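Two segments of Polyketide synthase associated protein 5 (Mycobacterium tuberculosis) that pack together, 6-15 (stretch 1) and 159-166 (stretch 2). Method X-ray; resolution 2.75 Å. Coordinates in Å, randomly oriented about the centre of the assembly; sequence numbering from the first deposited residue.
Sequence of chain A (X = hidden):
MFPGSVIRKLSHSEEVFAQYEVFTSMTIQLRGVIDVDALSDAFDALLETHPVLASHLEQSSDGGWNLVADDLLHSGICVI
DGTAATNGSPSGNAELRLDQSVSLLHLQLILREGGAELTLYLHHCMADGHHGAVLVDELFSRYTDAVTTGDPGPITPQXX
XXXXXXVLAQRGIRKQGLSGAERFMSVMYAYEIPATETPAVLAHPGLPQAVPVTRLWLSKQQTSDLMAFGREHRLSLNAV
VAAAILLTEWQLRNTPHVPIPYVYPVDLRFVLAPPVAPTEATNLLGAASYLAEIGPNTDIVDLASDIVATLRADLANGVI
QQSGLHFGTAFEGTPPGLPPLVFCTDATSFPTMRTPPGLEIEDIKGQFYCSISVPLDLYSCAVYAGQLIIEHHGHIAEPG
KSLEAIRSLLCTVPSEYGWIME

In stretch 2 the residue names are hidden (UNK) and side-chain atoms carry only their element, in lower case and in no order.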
# COMPACT_ATOMS: atom_id res chain seq x y z
N VAL A 6 -20.39 19.35 -0.70
CA VAL A 6 -20.11 17.94 -0.48
C VAL A 6 -19.96 17.21 -1.80
O VAL A 6 -20.85 17.25 -2.64
CB VAL A 6 -21.25 17.25 0.30
CG1 VAL A 6 -21.10 15.74 0.19
CG2 VAL A 6 -21.23 17.67 1.76
N ILE A 7 -18.82 16.55 -1.98
CA ILE A 7 -18.58 15.78 -3.21
C ILE A 7 -19.36 14.48 -3.14
O ILE A 7 -20.18 14.17 -4.01
CB ILE A 7 -17.12 15.47 -3.36
CG1 ILE A 7 -16.36 16.80 -3.44
CG2 ILE A 7 -16.92 14.58 -4.60
CD1 ILE A 7 -14.83 16.65 -3.37
N ARG A 8 -19.11 13.73 -2.08
CA ARG A 8 -19.81 12.49 -1.86
C ARG A 8 -19.43 11.96 -0.48
O ARG A 8 -18.38 12.31 0.05
CB ARG A 8 -19.46 11.51 -2.98
CG ARG A 8 -18.85 10.24 -2.54
CD ARG A 8 -17.99 9.66 -3.62
NE ARG A 8 -17.20 8.58 -3.05
CZ ARG A 8 -16.08 8.11 -3.59
NH1 ARG A 8 -15.63 8.60 -4.73
NH2 ARG A 8 -15.40 7.15 -2.99
N LYS A 9 -20.31 11.16 0.11
CA LYS A 9 -20.06 10.59 1.42
C LYS A 9 -19.09 9.42 1.17
O LYS A 9 -19.04 8.88 0.06
CB LYS A 9 -21.39 10.09 2.00
CG LYS A 9 -21.52 10.10 3.52
CD LYS A 9 -23.01 10.07 3.95
CE LYS A 9 -23.21 10.00 5.46
NZ LYS A 9 -22.86 8.67 6.02
N LEU A 10 -18.28 9.05 2.16
CA LEU A 10 -17.35 7.94 1.95
C LEU A 10 -18.10 6.64 2.10
O LEU A 10 -19.04 6.55 2.89
CB LEU A 10 -16.22 7.93 2.98
CG LEU A 10 -15.14 9.00 2.93
CD1 LEU A 10 -14.26 8.81 4.15
CD2 LEU A 10 -14.32 8.90 1.64
N SER A 11 -17.67 5.62 1.36
CA SER A 11 -18.28 4.29 1.40
C SER A 11 -17.72 3.57 2.61
O SER A 11 -16.57 3.81 3.00
CB SER A 11 -17.92 3.53 0.12
OG SER A 11 -16.61 2.99 0.21
N HIS A 12 -18.50 2.66 3.18
CA HIS A 12 -18.06 1.93 4.38
C HIS A 12 -16.63 1.39 4.28
O HIS A 12 -15.91 1.31 5.28
CB HIS A 12 -19.05 0.81 4.71
CG HIS A 12 -20.39 1.32 5.16
ND1 HIS A 12 -21.30 1.88 4.30
CD2 HIS A 12 -20.94 1.41 6.40
CE1 HIS A 12 -22.36 2.29 4.97
NE2 HIS A 12 -22.17 2.02 6.25
N SER A 13 -16.23 1.04 3.07
CA SER A 13 -14.89 0.52 2.83
C SER A 13 -13.81 1.60 3.03
O SER A 13 -12.70 1.32 3.47
CB SER A 13 -14.86 -0.06 1.42
OG SER A 13 -13.55 -0.19 0.91
N GLU A 14 -14.16 2.85 2.72
CA GLU A 14 -13.22 3.96 2.83
C GLU A 14 -13.11 4.53 4.25
O GLU A 14 -12.06 5.03 4.65
CB GLU A 14 -13.64 5.04 1.84
CG GLU A 14 -13.91 4.43 0.48
CD GLU A 14 -14.35 5.41 -0.58
OE1 GLU A 14 -15.42 6.05 -0.40
OE2 GLU A 14 -13.61 5.53 -1.60
N GLU A 15 -14.20 4.43 5.01
CA GLU A 15 -14.24 4.94 6.37
C GLU A 15 -13.14 4.42 7.26
O GLU A 15 -12.75 5.10 8.21
CB GLU A 15 -15.59 4.65 7.01
CG GLU A 15 -16.71 5.33 6.26
CD GLU A 15 -18.01 5.39 7.03
OE1 GLU A 15 -18.53 4.32 7.43
OE2 GLU A 15 -18.51 6.53 7.23
N UNK A 159 -13.41 12.54 -13.20
CA UNK A 159 -14.47 12.64 -12.18
C UNK A 159 -14.12 11.94 -10.87
O UNK A 159 -13.08 11.28 -10.75
c UNK A 159 -13.85 11.75 -14.36
c UNK A 159 -15.08 11.06 -13.84
c UNK A 159 -15.68 12.04 -12.89
N UNK A 160 -14.99 12.09 -9.87
CA UNK A 160 -14.77 11.49 -8.55
C UNK A 160 -14.55 9.98 -8.66
O UNK A 160 -15.48 9.24 -8.97
o UNK A 160 -16.40 13.07 -7.74
c UNK A 160 -15.97 11.71 -7.65
c UNK A 160 -15.62 11.37 -6.22
N UNK A 161 -13.32 9.51 -8.40
CA UNK A 161 -13.12 8.06 -8.51
C UNK A 161 -14.11 7.28 -7.66
O UNK A 161 -14.52 7.75 -6.61
c UNK A 161 -11.20 9.15 -7.55
c UNK A 161 -11.66 7.84 -8.11
c UNK A 161 -12.06 10.21 -8.14
N UNK A 162 -14.52 6.09 -8.11
CA UNK A 162 -15.50 5.29 -7.39
C UNK A 162 -14.98 4.57 -6.16
O UNK A 162 -13.78 4.26 -6.04
c UNK A 162 -16.81 3.63 -10.62
c UNK A 162 -16.71 4.76 -9.63
c UNK A 162 -16.10 4.25 -8.33
c UNK A 162 -18.03 5.37 -9.34
N UNK A 163 -15.89 4.31 -5.24
CA UNK A 163 -15.58 3.55 -4.04
C UNK A 163 -15.80 2.08 -4.46
O UNK A 163 -16.49 1.80 -5.45
c UNK A 163 -16.54 3.89 -2.90
o UNK A 163 -17.88 3.62 -3.26
N UNK A 164 -15.21 1.15 -3.71
CA UNK A 164 -15.35 -0.26 -4.03
C UNK A 164 -16.82 -0.68 -4.13
O UNK A 164 -17.22 -1.31 -5.11
c UNK A 164 -14.64 -1.13 -3.00
s UNK A 164 -13.81 -3.58 -2.05
c UNK A 164 -14.66 -2.62 -3.32
c UNK A 164 -12.28 -3.90 -2.87
N UNK A 165 -17.63 -0.33 -3.14
CA UNK A 165 -19.04 -0.72 -3.24
C UNK A 165 -19.72 -0.06 -4.43
O UNK A 165 -20.80 -0.47 -4.83
c UNK A 165 -18.05 0.08 -0.26
o UNK A 165 -16.89 0.35 -0.65
o UNK A 165 -18.29 -0.62 0.76
c UNK A 165 -19.22 0.61 -1.05
c UNK A 165 -19.82 -0.41 -1.96
N UNK A 166 -19.11 0.97 -4.99
CA UNK A 166 -19.71 1.61 -6.15
C UNK A 166 -19.38 0.71 -7.35
O UNK A 166 -20.25 0.38 -8.16
c UNK A 166 -19.15 2.99 -6.36

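Position 159 carries three carbons that close a ring onto the backbone N, and none comes near stretch 1. That ring is diagnostic: Pro 159, which leads into the contact without joining it.

At position 160 the first side-chain carbon holds one oxygen and one carbon, a beta-branched hydroxyl side chain directed toward stretch 1. The oxygen lies 3.5 Å from CG2 of Ile 7, and the terminal carbon lies 3.1 Å from NH1 of Arg 8, at the edge of the guanidinium. This is Thr 160, in the m rotamer.

Position 161 again has three carbons closed onto N, set sideways to stretch 1. Here the backbone does the work: its O accepts a hydrogen bond from Arg 8 NH1 at 2.3 Å, very short. The residue is Pro 161.

Four carbons, forked at the second, make up the side chain at position 162. It points away from stretch 1, and its closest approach is through the backbone, its C being 4.1 Å from Arg 8 NH2; the fork gives Leu 162.

Position 163 has one carbon and then one oxygen, the smallest hydroxyl side chain. Its CB packs among polar atoms, 3.2 Å from Ser 11 OG, 3.5 Å from Arg 8 NH2 and 3.5 Å from Glu 14 OE1. It is Ser 163, at the N-cap position right before the helix.

An unbranched run of two carbons, a sulfur and a carbon marks position 164. Its CB is 4.2 Å from Ser 13 OG while the end leads away: Met 164.

At position 165 there are three carbons, the third carrying two oxygens. One oxygen accepts a hydrogen bond from Ser 11 OG at 2.8 Å and sits 2.9 Å from Ser 13 CB. The carboxylate and chain length give Glu 165, and that oxygen is OE1.

Position 166 has a single carbon, CB, directed toward stretch 1 but out of contact, 6.5 Å from Arg 8 NH2: Ala 166.

The contact rests on a polar framework prepared within stretch 1. Arg 8 NH2 forms a salt bridge with Glu 14 OE2 at 2.8 Å, and Glu 14 OE1 also accepts a hydrogen bond from Ser 11 N at 2.9 Å. With the guanidinium so tethered, NH1 reaches the loop carbonyl of Pro 161, while Ser 11 meets the carboxylate of Glu 165 in the first helical turn. Between these two hydrogen bonds, Ser 163 CA lies 6.1 Å from Ser 11 CA.

Stretch 2 159-166: PTPLSMEA
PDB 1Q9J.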